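Local structure of O-methyltransferase (3TR6) at residues Tyr141-Ile146 and Gly167-Val172; Ala45-Pro50 and Thr75-Ile80; Ile71-Gly76 and Leu92-Val97. The protein probably transfers methyl groups from S-adenosylmethionine to hydroxyl oxygens of its substrates, and here holds the product S-adenosyl-L-homocysteine together with a nickel ion. All coordinates share one frame; numbering follows the deposited sequence.

How the contacts relate
The three contacts illustrate how a class I methyltransferase builds its cofactor site at the carboxyl ends of parallel strands in a mixed sheet of order 3-2-1-4-5-7-6, strand 7 antiparallel. Contacts 2 and 3, centres about 9 Å apart, share T75 and G76 and both touch S-adenosyl-L-homocysteine: contact 3 joins strand 91-96 to the loop after strand 67-71, contact 2 the start of helix 77-83 to the loop before helix 50-63. Contact 1 comes later in the chain, on strands 141-146 and 168-173 of the sheet contact 3 also reaches, about 17 Å from contact 2 between centres. Its Y145 links all three, O probably accepting from I71 N and OH probably bonding to T48 OG1.

Contact 1: Tyr141-Ile146 and Gly167-Val172; sequences YDLIYI and GGLIAV
D142, I144 and I146 exchange four backbone hydrogen bonds with L169 and A171, and the parallel strands 143-146 and 168-172 run with their axes 14° apart. I144 is bonded both ways: its N donates to L169 O at 2.8 Å, and its O accepts from A171 N at an almost straight 174°. The first bond, from L169 N to D142 O, is the most bent. CA-H...O contacts supplement the ladder, as where L143 CA lies 3.3 Å from L169 O.

The apolar contacts divide between the two faces. On one, L143, CG anti to the backbone N (chi1 173°), runs alongside L169 and sets CD1 3.3 Å from L169 O and 3.9 Å from L169 CD2. Further along, the methyl of A171 meets CD1 of the Y145 ring, whose hydroxyl is held by Q52. On the other face, I146 CD1 reaches across to I170 CG2 at 3.8 Å and brushes V172 CG2.

Helix 50-63 packs on the face of L143, Y145 and L169, where L62 of the second subunit also meets L169. Helix 153-163, the link in this beta-alpha-beta crossover, covers I144, I146 and I170, while strands 67-71 and 218-223 flank the pair.

Contact 2: Ala45-Pro50 and Thr75-Ile80; sequences AMQTAP and TGYSAI. With SAH (S-adenosyl-L-homocysteine), chain C.
T48 and S78 face each other across the amino-acid end of S-adenosyl-L-homocysteine, with T48 OG1 3.7 Å from S78 CB, and this buried side is the close-fitting part of the contact. No direct hydrogen bond joins the two segments; the ligand supplies the link. Its carboxylate oxygen OXT takes one bond from T48 OG1 at 2.7 Å and another from S78 N at 3.1 Å, while T48 N reaches the second oxygen only weakly. The ligand amine donates to S78 OG at 2.8 Å. That hydroxyl stands between the backbone N and carbonyl carbon of its own residue (chi1 57°), turned toward the amine, and D70 is its second partner.

Y77 packs beside these bonds. With CG anti to the backbone N (chi1 -167°), the ring runs from T48 to P50: T48 O lies 3.9 Å above one ring face, near the rim, and P50 CB approaches the OH, which E26 also holds. At this end a water donates to P50 O at 3.1 Å and only weakly to Y77 OH.

Toward Q47, which is partly exposed, the fit is looser. Its side chain crosses Y77 at about a right angle, the amide tilted 76° from the ring and NE2 3.5 Å from Y77 CD1.

G76 is the N-cap of helix 77-83, so the carboxylate meets a helix amino end that probably helps to stabilise its charge, an arrangement in keeping with the methionine-moiety pocket of class I methyltransferases.

Contact 3: Ile71-Gly76 and Leu92-Val97; sequences IGTFTG and LITCDV. With SAH (S-adenosyl-L-homocysteine), chain C.
I71 and C95 form a single parallel bridge, after which 71-76 leaves the strand and folds into a type II' turn from T73 to G76. C95 O receives G72 N at 2.8 Å, though the bond is bent to 138°, and T73 N only weakly. T73 then turns its side chain across that of T94: OG1 beside the backbone N (chi1 -43°) puts it 2.6 Å from T94 OG1, with C95 O as a weaker alternative partner. T94 OG1 is held in turn by D70.

This loop, G72-T73-F74-T75-G76, is the glycine-rich motif that follows the first strand in class I methyltransferases, and D96 is the acidic residue that ends the second. The two oxygens of D96 each take one ribose hydroxyl, OD1 accepting from O2' of S-adenosyl-L-homocysteine at 2.8 Å and OD2 from O3' at 2.7 Å. OD2 is also met nearly along its C-O bond by F74 N at 2.7 Å, whereas OD1 uses its anti lone pair for V97 N and accepts from D98 N as well. Together these backbone donors would limit rotation of the carboxylate.

F74 CB packs 3.4 Å from CG of the ligand, its ring edge facing the carboxylate O, and G72 O weakly accepts the ligand amine.

Contact 1: Tyr141-Ile146 and Gly167-Val172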
# COMPACT_ATOMS: atom_id res chain seq x y z
N TYR A 141 5.35 12.79 14.97
CA TYR A 141 5.84 11.82 14.00
C TYR A 141 4.87 11.53 12.86
O TYR A 141 3.65 11.61 13.02
CB TYR A 141 6.28 10.54 14.72
CG TYR A 141 7.48 10.79 15.59
CD1 TYR A 141 8.76 10.63 15.09
CD2 TYR A 141 7.33 11.24 16.90
CE1 TYR A 141 9.86 10.88 15.87
CE2 TYR A 141 8.43 11.49 17.69
CZ TYR A 141 9.70 11.31 17.17
OH TYR A 141 10.81 11.56 17.94
N ASP A 142 5.45 11.20 11.71
CA ASP A 142 4.70 10.97 10.48
C ASP A 142 4.44 9.49 10.24
O ASP A 142 3.34 9.11 9.83
CB ASP A 142 5.48 11.55 9.30
CG ASP A 142 5.71 13.04 9.43
OD1 ASP A 142 4.74 13.76 9.77
OD2 ASP A 142 6.85 13.49 9.20
N LEU A 143 5.44 8.67 10.51
CA LEU A 143 5.37 7.25 10.21
C LEU A 143 6.09 6.43 11.27
O LEU A 143 7.26 6.68 11.58
CB LEU A 143 5.99 6.98 8.83
CG LEU A 143 6.18 5.52 8.40
CD1 LEU A 143 4.86 4.78 8.45
CD2 LEU A 143 6.79 5.44 7.01
N ILE A 144 5.40 5.44 11.82
CA ILE A 144 6.01 4.53 12.78
C ILE A 144 5.87 3.07 12.34
O ILE A 144 4.77 2.58 12.08
CB ILE A 144 5.42 4.72 14.20
CG1 ILE A 144 5.63 6.16 14.67
CG2 ILE A 144 6.07 3.76 15.18
CD1 ILE A 144 5.06 6.45 16.05
N TYR A 145 7.00 2.37 12.25
CA TYR A 145 7.04 0.97 11.85
C TYR A 145 7.32 0.08 13.05
O TYR A 145 8.40 0.13 13.64
CB TYR A 145 8.10 0.76 10.77
CG TYR A 145 8.28 -0.67 10.30
CD1 TYR A 145 7.20 -1.42 9.86
CD2 TYR A 145 9.53 -1.26 10.27
CE1 TYR A 145 7.36 -2.73 9.42
CE2 TYR A 145 9.72 -2.55 9.83
CZ TYR A 145 8.63 -3.29 9.41
OH TYR A 145 8.82 -4.58 8.97
N ILE A 146 6.33 -0.74 13.41
CA ILE A 146 6.42 -1.59 14.59
C ILE A 146 6.81 -3.01 14.22
O ILE A 146 6.02 -3.74 13.61
CB ILE A 146 5.09 -1.63 15.35
CG1 ILE A 146 4.65 -0.22 15.74
CG2 ILE A 146 5.20 -2.55 16.56
CD1 ILE A 146 3.26 -0.15 16.32
N GLY A 167 -3.14 12.29 10.68
CA GLY A 167 -2.85 11.75 9.37
C GLY A 167 -1.55 10.96 9.33
O GLY A 167 -1.10 10.54 8.27
N GLY A 168 -0.94 10.76 10.50
CA GLY A 168 0.26 9.95 10.60
C GLY A 168 -0.05 8.49 10.35
O GLY A 168 -1.21 8.08 10.36
N LEU A 169 0.99 7.69 10.13
CA LEU A 169 0.80 6.29 9.75
C LEU A 169 1.54 5.28 10.63
O LEU A 169 2.74 5.40 10.85
CB LEU A 169 1.19 6.08 8.29
CG LEU A 169 0.92 4.69 7.72
CD1 LEU A 169 -0.59 4.45 7.63
CD2 LEU A 169 1.59 4.50 6.37
N ILE A 170 0.80 4.29 11.12
CA ILE A 170 1.40 3.14 11.79
C ILE A 170 1.48 1.96 10.82
O ILE A 170 0.49 1.60 10.19
CB ILE A 170 0.57 2.68 13.00
CG1 ILE A 170 0.54 3.76 14.08
CG2 ILE A 170 1.15 1.39 13.57
CD1 ILE A 170 -0.40 3.45 15.21
N ALA A 171 2.66 1.36 10.71
CA ALA A 171 2.82 0.13 9.95
C ALA A 171 3.22 -1.01 10.90
O ALA A 171 4.19 -0.89 11.64
CB ALA A 171 3.86 0.31 8.86
N VAL A 172 2.47 -2.10 10.87
CA VAL A 172 2.73 -3.24 11.74
C VAL A 172 3.02 -4.49 10.93
O VAL A 172 2.22 -4.90 10.10
CB VAL A 172 1.55 -3.50 12.70
CG1 VAL A 172 1.87 -4.66 13.64
CG2 VAL A 172 1.21 -2.24 13.48

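Contact 2: Ala45-Pro50 and Thr75-Ile80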
# COMPACT_ATOMS: atom_id res chain seq x y z
N ALA A 45 16.07 -14.74 9.94
CA ALA A 45 14.73 -14.83 9.35
C ALA A 45 13.78 -13.71 9.78
O ALA A 45 12.83 -13.38 9.06
CB ALA A 45 14.11 -16.20 9.63
N MSE A 46 14.01 -13.13 10.95
CA MSE A 46 13.15 -12.05 11.42
C MSE A 46 13.44 -10.74 10.68
O MSE A 46 12.89 -9.69 11.01
CB MSE A 46 13.25 -11.87 12.95
CG MSE A 46 14.65 -11.68 13.51
SE MSE A 46 14.68 -11.63 15.47
CE MSE A 46 12.84 -12.16 15.82
N GLN A 47 14.29 -10.81 9.66
CA GLN A 47 14.61 -9.65 8.85
C GLN A 47 13.42 -9.27 7.96
O GLN A 47 12.67 -10.14 7.50
CB GLN A 47 15.84 -9.91 7.99
CG GLN A 47 16.40 -8.67 7.30
CD GLN A 47 17.66 -8.97 6.51
OE1 GLN A 47 17.84 -10.08 6.01
NE2 GLN A 47 18.55 -7.99 6.42
N THR A 48 13.26 -7.97 7.72
CA THR A 48 12.15 -7.48 6.92
C THR A 48 12.28 -7.96 5.47
O THR A 48 13.37 -7.91 4.89
CB THR A 48 12.07 -5.94 6.96
OG1 THR A 48 11.86 -5.51 8.30
CG2 THR A 48 10.93 -5.43 6.08
N ALA A 49 11.17 -8.43 4.91
CA ALA A 49 11.14 -8.86 3.52
C ALA A 49 11.48 -7.69 2.59
O ALA A 49 10.97 -6.59 2.76
CB ALA A 49 9.77 -9.43 3.17
N PRO A 50 12.37 -7.94 1.62
CA PRO A 50 12.79 -6.88 0.69
C PRO A 50 11.60 -6.16 0.07
O PRO A 50 11.61 -4.93 -0.04
CB PRO A 50 13.57 -7.65 -0.37
CG PRO A 50 14.10 -8.83 0.35
CD PRO A 50 13.05 -9.22 1.35
N THR A 75 19.49 -5.86 12.18
CA THR A 75 20.66 -5.40 11.45
C THR A 75 20.34 -4.19 10.58
O THR A 75 21.12 -3.81 9.70
CB THR A 75 21.30 -6.52 10.61
OG1 THR A 75 20.33 -7.04 9.68
CG2 THR A 75 21.78 -7.65 11.51
N GLY A 76 19.17 -3.59 10.82
CA GLY A 76 18.82 -2.30 10.25
C GLY A 76 18.32 -2.26 8.82
O GLY A 76 18.49 -1.24 8.15
N TYR A 77 17.70 -3.33 8.35
CA TYR A 77 17.21 -3.37 6.97
C TYR A 77 16.10 -2.35 6.73
O TYR A 77 16.17 -1.54 5.80
CB TYR A 77 16.74 -4.78 6.58
CG TYR A 77 16.51 -4.95 5.09
CD1 TYR A 77 17.50 -5.50 4.27
CD2 TYR A 77 15.32 -4.54 4.50
CE1 TYR A 77 17.29 -5.64 2.90
CE2 TYR A 77 15.11 -4.69 3.14
CZ TYR A 77 16.10 -5.23 2.35
OH TYR A 77 15.88 -5.37 0.99
N SER A 78 15.06 -2.38 7.57
CA SER A 78 13.93 -1.47 7.41
C SER A 78 14.33 -0.03 7.71
O SER A 78 13.82 0.91 7.09
CB SER A 78 12.76 -1.90 8.29
OG SER A 78 13.14 -1.97 9.65
N ALA A 79 15.23 0.15 8.67
CA ALA A 79 15.72 1.47 9.04
C ALA A 79 16.42 2.13 7.86
O ALA A 79 16.23 3.32 7.60
CB ALA A 79 16.66 1.38 10.23
N ILE A 80 17.22 1.35 7.15
CA ILE A 80 17.95 1.84 5.98
C ILE A 80 17.03 1.99 4.77
O ILE A 80 17.17 2.93 3.99
CB ILE A 80 19.12 0.92 5.64
CG1 ILE A 80 20.16 0.94 6.76
CG2 ILE A 80 19.75 1.33 4.31
CD1 ILE A 80 21.25 -0.09 6.62
N SAH C . 12.78 -4.35 11.16
CA SAH C . 13.86 -5.25 11.44
CB SAH C . 13.37 -6.51 12.13
CG SAH C . 13.77 -6.68 13.58
SD SAH C . 13.39 -8.24 14.36
C SAH C . 14.54 -5.63 10.16
O SAH C . 15.27 -6.66 10.13
OXT SAH C . 14.40 -4.93 9.13
C5' SAH C . 13.07 -7.99 16.10
C4' SAH C . 13.97 -7.13 16.81
O4' SAH C . 13.29 -6.60 18.00
C3' SAH C . 15.14 -7.89 17.29
O3' SAH C . 16.28 -7.31 16.80
C2' SAH C . 15.10 -7.77 18.76
O2' SAH C . 16.36 -7.60 19.27
C1' SAH C . 14.28 -6.55 18.98
N9 SAH C . 13.68 -6.41 20.30
C8 SAH C . 13.17 -7.39 21.07
N7 SAH C . 12.71 -6.83 22.20
C5 SAH C . 12.91 -5.50 22.15
C6 SAH C . 12.64 -4.44 23.02
N6 SAH C . 12.01 -4.68 24.28
N1 SAH C . 12.99 -3.20 22.66
C2 SAH C . 13.58 -2.96 21.48
N3 SAH C . 13.86 -3.95 20.63
C4 SAH C . 13.53 -5.23 20.93
O HOH W 1 14.06 -3.23 -0.87

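Contact 3: Ile71-Gly76 and Leu92-Val97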
# COMPACT_ATOMS: atom_id res chain seq x y z
N ILE A 71 10.80 0.72 15.04
CA ILE A 71 10.83 -0.13 16.23
C ILE A 71 11.26 -1.56 15.90
O ILE A 71 10.51 -2.33 15.32
CB ILE A 71 9.46 -0.16 16.93
CG1 ILE A 71 8.99 1.27 17.23
CG2 ILE A 71 9.54 -0.97 18.21
CD1 ILE A 71 7.67 1.33 17.98
N GLY A 72 12.49 -1.90 16.30
CA GLY A 72 13.06 -3.20 16.01
C GLY A 72 14.11 -3.11 14.92
O GLY A 72 13.83 -3.38 13.75
N THR A 73 15.33 -2.75 15.31
CA THR A 73 16.40 -2.48 14.35
C THR A 73 16.96 -3.74 13.71
O THR A 73 17.16 -3.79 12.49
CB THR A 73 17.58 -1.75 15.02
OG1 THR A 73 17.09 -0.72 15.88
CG2 THR A 73 18.50 -1.14 13.97
N PHE A 74 17.22 -4.76 14.53
CA PHE A 74 17.97 -5.92 14.09
C PHE A 74 19.25 -5.44 13.42
O PHE A 74 20.02 -4.69 14.02
CB PHE A 74 17.14 -6.78 13.13
CG PHE A 74 17.70 -8.16 12.91
CD1 PHE A 74 18.58 -8.72 13.83
CD2 PHE A 74 17.37 -8.89 11.78
CE1 PHE A 74 19.10 -9.98 13.63
CE2 PHE A 74 17.89 -10.15 11.57
CZ PHE A 74 18.76 -10.70 12.50
N THR A 75 19.49 -5.86 12.18
CA THR A 75 20.66 -5.40 11.45
C THR A 75 20.34 -4.19 10.58
O THR A 75 21.12 -3.81 9.70
CB THR A 75 21.30 -6.52 10.61
OG1 THR A 75 20.33 -7.04 9.68
CG2 THR A 75 21.78 -7.65 11.51
N GLY A 76 19.17 -3.59 10.82
CA GLY A 76 18.82 -2.30 10.25
C GLY A 76 18.32 -2.26 8.82
O GLY A 76 18.49 -1.24 8.15
N LEU A 92 15.19 9.59 11.06
CA LEU A 92 14.61 8.33 11.52
C LEU A 92 15.37 7.86 12.74
O LEU A 92 16.59 7.77 12.73
CB LEU A 92 14.68 7.27 10.41
CG LEU A 92 14.06 5.89 10.65
CD1 LEU A 92 13.71 5.21 9.33
CD2 LEU A 92 14.96 4.99 11.50
N ILE A 93 14.64 7.56 13.81
CA ILE A 93 15.25 6.93 14.97
C ILE A 93 14.85 5.46 15.01
O ILE A 93 13.69 5.12 14.79
CB ILE A 93 14.88 7.63 16.30
CG1 ILE A 93 13.39 7.49 16.59
CG2 ILE A 93 15.28 9.09 16.26
CD1 ILE A 93 12.96 8.28 17.80
N THR A 94 15.81 4.59 15.28
CA THR A 94 15.57 3.16 15.26
C THR A 94 15.82 2.56 16.64
O THR A 94 16.79 2.90 17.32
CB THR A 94 16.43 2.46 14.19
OG1 THR A 94 16.19 1.05 14.23
CG2 THR A 94 17.91 2.74 14.42
N CYS A 95 14.94 1.66 17.06
CA CYS A 95 14.98 1.13 18.41
C CYS A 95 15.31 -0.36 18.45
O CYS A 95 14.78 -1.14 17.67
CB CYS A 95 13.64 1.36 19.11
SG CYS A 95 13.02 3.04 18.98
N ASP A 96 16.18 -0.73 19.37
CA ASP A 96 16.49 -2.12 19.64
C ASP A 96 17.21 -2.21 20.97
O ASP A 96 17.59 -1.19 21.54
CB ASP A 96 17.34 -2.72 18.51
CG ASP A 96 17.15 -4.22 18.38
OD1 ASP A 96 17.17 -4.93 19.41
OD2 ASP A 96 16.97 -4.70 17.24
N VAL A 97 17.39 -3.42 21.46
CA VAL A 97 18.07 -3.63 22.73
C VAL A 97 19.31 -4.50 22.53
O VAL A 97 20.09 -4.72 23.46
CB VAL A 97 17.14 -4.29 23.75
CG1 VAL A 97 16.93 -5.75 23.40
CG2 VAL A 97 17.69 -4.15 25.16
N SAH C . 12.78 -4.35 11.16
CA SAH C . 13.86 -5.25 11.44
CB SAH C . 13.37 -6.51 12.13
CG SAH C . 13.77 -6.68 13.58
SD SAH C . 13.39 -8.24 14.36
C SAH C . 14.54 -5.63 10.16
O SAH C . 15.27 -6.66 10.13
OXT SAH C . 14.40 -4.93 9.13
C5' SAH C . 13.07 -7.99 16.10
C4' SAH C . 13.97 -7.13 16.81
O4' SAH C . 13.29 -6.60 18.00
C3' SAH C . 15.14 -7.89 17.29
O3' SAH C . 16.28 -7.31 16.80
C2' SAH C . 15.10 -7.77 18.76
O2' SAH C . 16.36 -7.60 19.27
C1' SAH C . 14.28 -6.55 18.98
N9 SAH C . 13.68 -6.41 20.30
C8 SAH C . 13.17 -7.39 21.07
N7 SAH C . 12.71 -6.83 22.20
C5 SAH C . 12.91 -5.50 22.15
C6 SAH C . 12.64 -4.44 23.02
N6 SAH C . 12.01 -4.68 24.28
N1 SAH C . 12.99 -3.20 22.66
C2 SAH C . 13.58 -2.96 21.48
N3 SAH C . 13.86 -3.95 20.63
C4 SAH C . 13.53 -5.23 20.93